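Local coordinates for fucolectin-related protein (Streptococcus pneumoniae, PDB 2J22) that probably binds fucose-containing blood group antigens, as a carbohydrate-binding module of a pneumococcal virulence factor, at residues 87-98 against 121-132. Residues are numbered along the deposited sequence; the frame is centred on the assembly and turned at random.
Sequences SNFDIIIYDSND and LKGKKVRISLRS
Two salt bridges clasp D90 to R131 and D98 to K125 near the two ends of an antiparallel strand pair, 89-94 against 125-130, neighbours in one five-stranded sheet of the galactose-binding-like beta-sandwich. D90 offers the syn lone pair of OD2 to R131 NH1 at 2.7 Å, while its OD1 is held by H105. R131 is bent at both chi2 and chi3, which turns the edge of its guanidinium to the carboxylate, the two planes 42° apart. K125 instead runs extended beyond CG, and its NZ lies 2.8 Å from D98 OD1. That aspartate closes a type I turn begun by D95, whose OD1 takes the backbone N of N97 in an Asx turn.

Along the strands the ladder is regular: D90 N donates to S129 O at 2.9 Å with an N-H...O angle of 178°, S129 N returns the bond to D90 O, and I92 pairs with R127 in both directions. A classic bulge sets K124 and K125 opposite Y94, so Y94 O receives K124 N at 2.9 Å and K125 N only weakly.

F89, I91, I93, V126, I128 and L130 share the buried face, I91 also packing on L73 and I75 of strand 67-77. The chain turns a corner at K124, and from strand 121-123, in the other sheet, L121 CD2 meets I93 CD1 tip to tip. On the opposite face R127, salt-bridged to E61, lays its CB at the edge of the Y94 ring, 3.6 Å from CE2.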
# COMPACT_ATOMS: atom_id res chain seq x y z
N SER A 87 5.75 9.83 1.05
CA SER A 87 5.27 11.11 1.61
C SER A 87 4.43 11.76 0.52
O SER A 87 4.57 11.40 -0.64
CB SER A 87 6.45 12.01 1.95
OG SER A 87 7.13 12.43 0.77
N ASN A 88 3.58 12.72 0.89
CA ASN A 88 2.73 13.44 -0.09
C ASN A 88 2.03 12.46 -0.99
O ASN A 88 2.25 12.46 -2.22
CB ASN A 88 3.57 14.43 -0.92
CG ASN A 88 2.74 15.24 -1.94
OD1 ASN A 88 1.50 15.37 -1.80
ND2 ASN A 88 3.40 15.76 -2.98
N PHE A 89 1.20 11.60 -0.38
CA PHE A 89 0.58 10.53 -1.16
C PHE A 89 -0.90 10.39 -0.93
O PHE A 89 -1.43 10.88 0.03
CB PHE A 89 1.34 9.16 -1.03
CG PHE A 89 1.28 8.53 0.32
CD1 PHE A 89 0.27 7.62 0.64
CD2 PHE A 89 2.24 8.84 1.30
CE1 PHE A 89 0.19 6.98 1.96
CE2 PHE A 89 2.21 8.25 2.54
CZ PHE A 89 1.20 7.31 2.90
N ASP A 90 -1.58 9.69 -1.84
CA ASP A 90 -2.97 9.40 -1.61
C ASP A 90 -3.21 7.91 -1.44
O ASP A 90 -2.56 7.06 -2.12
CB ASP A 90 -3.79 9.86 -2.82
CG ASP A 90 -3.88 11.35 -2.91
OD1 ASP A 90 -4.02 12.05 -1.85
OD2 ASP A 90 -3.82 11.89 -4.02
N ILE A 91 -4.14 7.62 -0.54
CA ILE A 91 -4.74 6.28 -0.38
C ILE A 91 -6.13 6.42 -0.97
O ILE A 91 -6.90 7.29 -0.53
CB ILE A 91 -4.83 5.92 1.13
CG1 ILE A 91 -3.45 5.93 1.78
CG2 ILE A 91 -5.63 4.59 1.35
CD1 ILE A 91 -3.42 5.72 3.27
N ILE A 92 -6.46 5.55 -1.95
CA ILE A 92 -7.73 5.59 -2.63
C ILE A 92 -8.37 4.23 -2.55
O ILE A 92 -7.75 3.24 -2.93
CB ILE A 92 -7.57 5.95 -4.16
CG1 ILE A 92 -6.51 7.05 -4.39
CG2 ILE A 92 -8.90 6.45 -4.67
CD1 ILE A 92 -5.93 7.12 -5.80
N ILE A 93 -9.61 4.17 -2.09
CA ILE A 93 -10.36 2.88 -2.00
C ILE A 93 -11.49 2.90 -2.99
O ILE A 93 -12.20 3.89 -3.12
CB ILE A 93 -10.83 2.62 -0.53
CG1 ILE A 93 -9.63 2.84 0.44
CG2 ILE A 93 -11.55 1.22 -0.39
CD1 ILE A 93 -9.68 2.12 1.79
N TYR A 94 -11.67 1.80 -3.74
CA TYR A 94 -12.69 1.74 -4.77
C TYR A 94 -13.70 0.63 -4.49
O TYR A 94 -13.35 -0.35 -3.81
CB TYR A 94 -12.06 1.45 -6.14
CG TYR A 94 -10.88 2.30 -6.52
CD1 TYR A 94 -11.04 3.45 -7.35
CD2 TYR A 94 -9.57 1.95 -6.10
CE1 TYR A 94 -9.92 4.25 -7.71
CE2 TYR A 94 -8.46 2.73 -6.49
CZ TYR A 94 -8.65 3.89 -7.26
OH TYR A 94 -7.54 4.61 -7.65
N ASP A 95 -14.93 0.75 -5.02
CA ASP A 95 -15.91 -0.33 -4.85
C ASP A 95 -15.66 -1.39 -5.89
O ASP A 95 -14.69 -1.24 -6.66
CB ASP A 95 -17.36 0.15 -4.93
CG ASP A 95 -17.68 0.87 -6.21
OD1 ASP A 95 -17.12 0.54 -7.28
OD2 ASP A 95 -18.50 1.81 -6.23
N SER A 96 -16.50 -2.44 -5.94
CA SER A 96 -16.32 -3.58 -6.89
C SER A 96 -16.49 -3.17 -8.34
O SER A 96 -16.19 -3.98 -9.24
CB SER A 96 -17.32 -4.72 -6.61
OG SER A 96 -18.65 -4.24 -6.70
N ASN A 97 -16.99 -1.95 -8.56
CA ASN A 97 -17.13 -1.40 -9.92
C ASN A 97 -16.05 -0.38 -10.32
O ASN A 97 -16.17 0.34 -11.32
CB ASN A 97 -18.53 -0.81 -10.09
CG ASN A 97 -19.59 -1.83 -9.80
OD1 ASN A 97 -20.35 -1.73 -8.82
ND2 ASN A 97 -19.60 -2.88 -10.63
N ASP A 98 -14.99 -0.35 -9.51
CA ASP A 98 -13.79 0.47 -9.74
C ASP A 98 -14.02 1.96 -9.61
O ASP A 98 -13.23 2.72 -10.15
CB ASP A 98 -13.14 0.23 -11.10
CG ASP A 98 -12.38 -1.05 -11.15
OD1 ASP A 98 -11.80 -1.48 -10.13
OD2 ASP A 98 -12.35 -1.72 -12.20
N LEU A 121 -15.98 0.68 6.34
CA LEU A 121 -16.03 1.05 4.92
C LEU A 121 -16.01 -0.18 3.96
O LEU A 121 -15.09 -1.03 4.06
CB LEU A 121 -14.83 1.98 4.62
CG LEU A 121 -14.63 2.46 3.19
CD1 LEU A 121 -15.78 3.44 2.83
CD2 LEU A 121 -13.20 3.10 3.05
N LYS A 122 -17.01 -0.32 3.08
CA LYS A 122 -17.02 -1.40 2.08
C LYS A 122 -16.17 -1.00 0.86
O LYS A 122 -16.42 0.08 0.29
CB LYS A 122 -18.44 -1.79 1.65
CG LYS A 122 -19.28 -2.50 2.78
CD LYS A 122 -20.70 -2.68 2.34
CE LYS A 122 -21.39 -3.70 3.26
NZ LYS A 122 -21.49 -3.16 4.63
N GLY A 123 -15.16 -1.83 0.53
CA GLY A 123 -14.33 -1.65 -0.66
C GLY A 123 -13.77 -2.95 -1.19
O GLY A 123 -13.69 -3.97 -0.44
N LYS A 124 -13.33 -2.92 -2.45
CA LYS A 124 -12.75 -4.11 -3.07
C LYS A 124 -11.27 -3.96 -3.48
O LYS A 124 -10.57 -4.99 -3.69
CB LYS A 124 -13.59 -4.52 -4.30
CG LYS A 124 -12.91 -5.54 -5.20
CD LYS A 124 -13.97 -6.35 -5.82
CE LYS A 124 -13.50 -7.11 -7.01
NZ LYS A 124 -12.53 -8.06 -6.57
N LYS A 125 -10.83 -2.69 -3.59
CA LYS A 125 -9.49 -2.37 -4.08
C LYS A 125 -8.90 -1.17 -3.35
O LYS A 125 -9.64 -0.21 -3.03
CB LYS A 125 -9.48 -2.02 -5.59
CG LYS A 125 -9.61 -3.19 -6.50
CD LYS A 125 -9.40 -2.74 -7.96
CE LYS A 125 -9.74 -3.90 -8.91
NZ LYS A 125 -9.77 -3.39 -10.31
N VAL A 126 -7.58 -1.21 -3.17
CA VAL A 126 -6.89 -0.13 -2.47
C VAL A 126 -5.64 0.21 -3.31
O VAL A 126 -4.88 -0.71 -3.72
CB VAL A 126 -6.47 -0.48 -1.02
CG1 VAL A 126 -5.84 0.79 -0.32
CG2 VAL A 126 -7.63 -0.98 -0.11
N ARG A 127 -5.48 1.51 -3.60
CA ARG A 127 -4.39 2.06 -4.39
C ARG A 127 -3.62 3.03 -3.51
O ARG A 127 -4.23 3.85 -2.77
CB ARG A 127 -4.95 2.86 -5.51
CG ARG A 127 -3.95 3.29 -6.58
CD ARG A 127 -4.49 2.78 -7.92
NE ARG A 127 -4.01 3.59 -8.92
CZ ARG A 127 -3.81 3.24 -10.17
NH1 ARG A 127 -4.09 2.03 -10.65
NH2 ARG A 127 -3.33 4.16 -10.94
N ILE A 128 -2.30 2.95 -3.55
CA ILE A 128 -1.51 3.97 -2.87
C ILE A 128 -0.77 4.66 -4.05
O ILE A 128 -0.14 3.96 -4.83
CB ILE A 128 -0.51 3.30 -1.90
CG1 ILE A 128 -1.24 2.64 -0.70
CG2 ILE A 128 0.52 4.37 -1.42
CD1 ILE A 128 -0.35 1.81 0.20
N SER A 129 -0.85 5.99 -4.19
CA SER A 129 -0.30 6.68 -5.36
C SER A 129 0.40 7.94 -4.90
O SER A 129 -0.25 8.82 -4.25
CB SER A 129 -1.44 7.07 -6.36
OG SER A 129 -0.96 7.53 -7.64
N LEU A 130 1.68 8.09 -5.29
CA LEU A 130 2.48 9.25 -4.87
C LEU A 130 2.03 10.51 -5.67
O LEU A 130 1.66 10.37 -6.84
CB LEU A 130 3.96 8.95 -5.15
CG LEU A 130 4.59 7.76 -4.40
CD1 LEU A 130 6.11 7.61 -4.70
CD2 LEU A 130 4.42 7.85 -2.89
N ARG A 131 1.97 11.69 -5.03
CA ARG A 131 1.59 12.90 -5.75
C ARG A 131 2.77 13.70 -6.37
O ARG A 131 2.56 14.54 -7.24
CB ARG A 131 0.71 13.82 -4.89
CG ARG A 131 -0.72 13.33 -4.74
CD ARG A 131 -1.53 13.17 -6.07
NE ARG A 131 -2.20 14.41 -6.53
CZ ARG A 131 -3.20 15.02 -5.87
NH1 ARG A 131 -3.66 14.50 -4.72
NH2 ARG A 131 -3.74 16.14 -6.35
N SER A 132 4.00 13.40 -5.93
CA SER A 132 5.22 13.86 -6.62
C SER A 132 5.68 12.89 -7.67
O SER A 132 6.10 11.75 -7.35
CB SER A 132 6.37 14.13 -5.62
OG SER A 132 5.87 14.85 -4.48
O HOH W 1 5.05 11.89 -3.46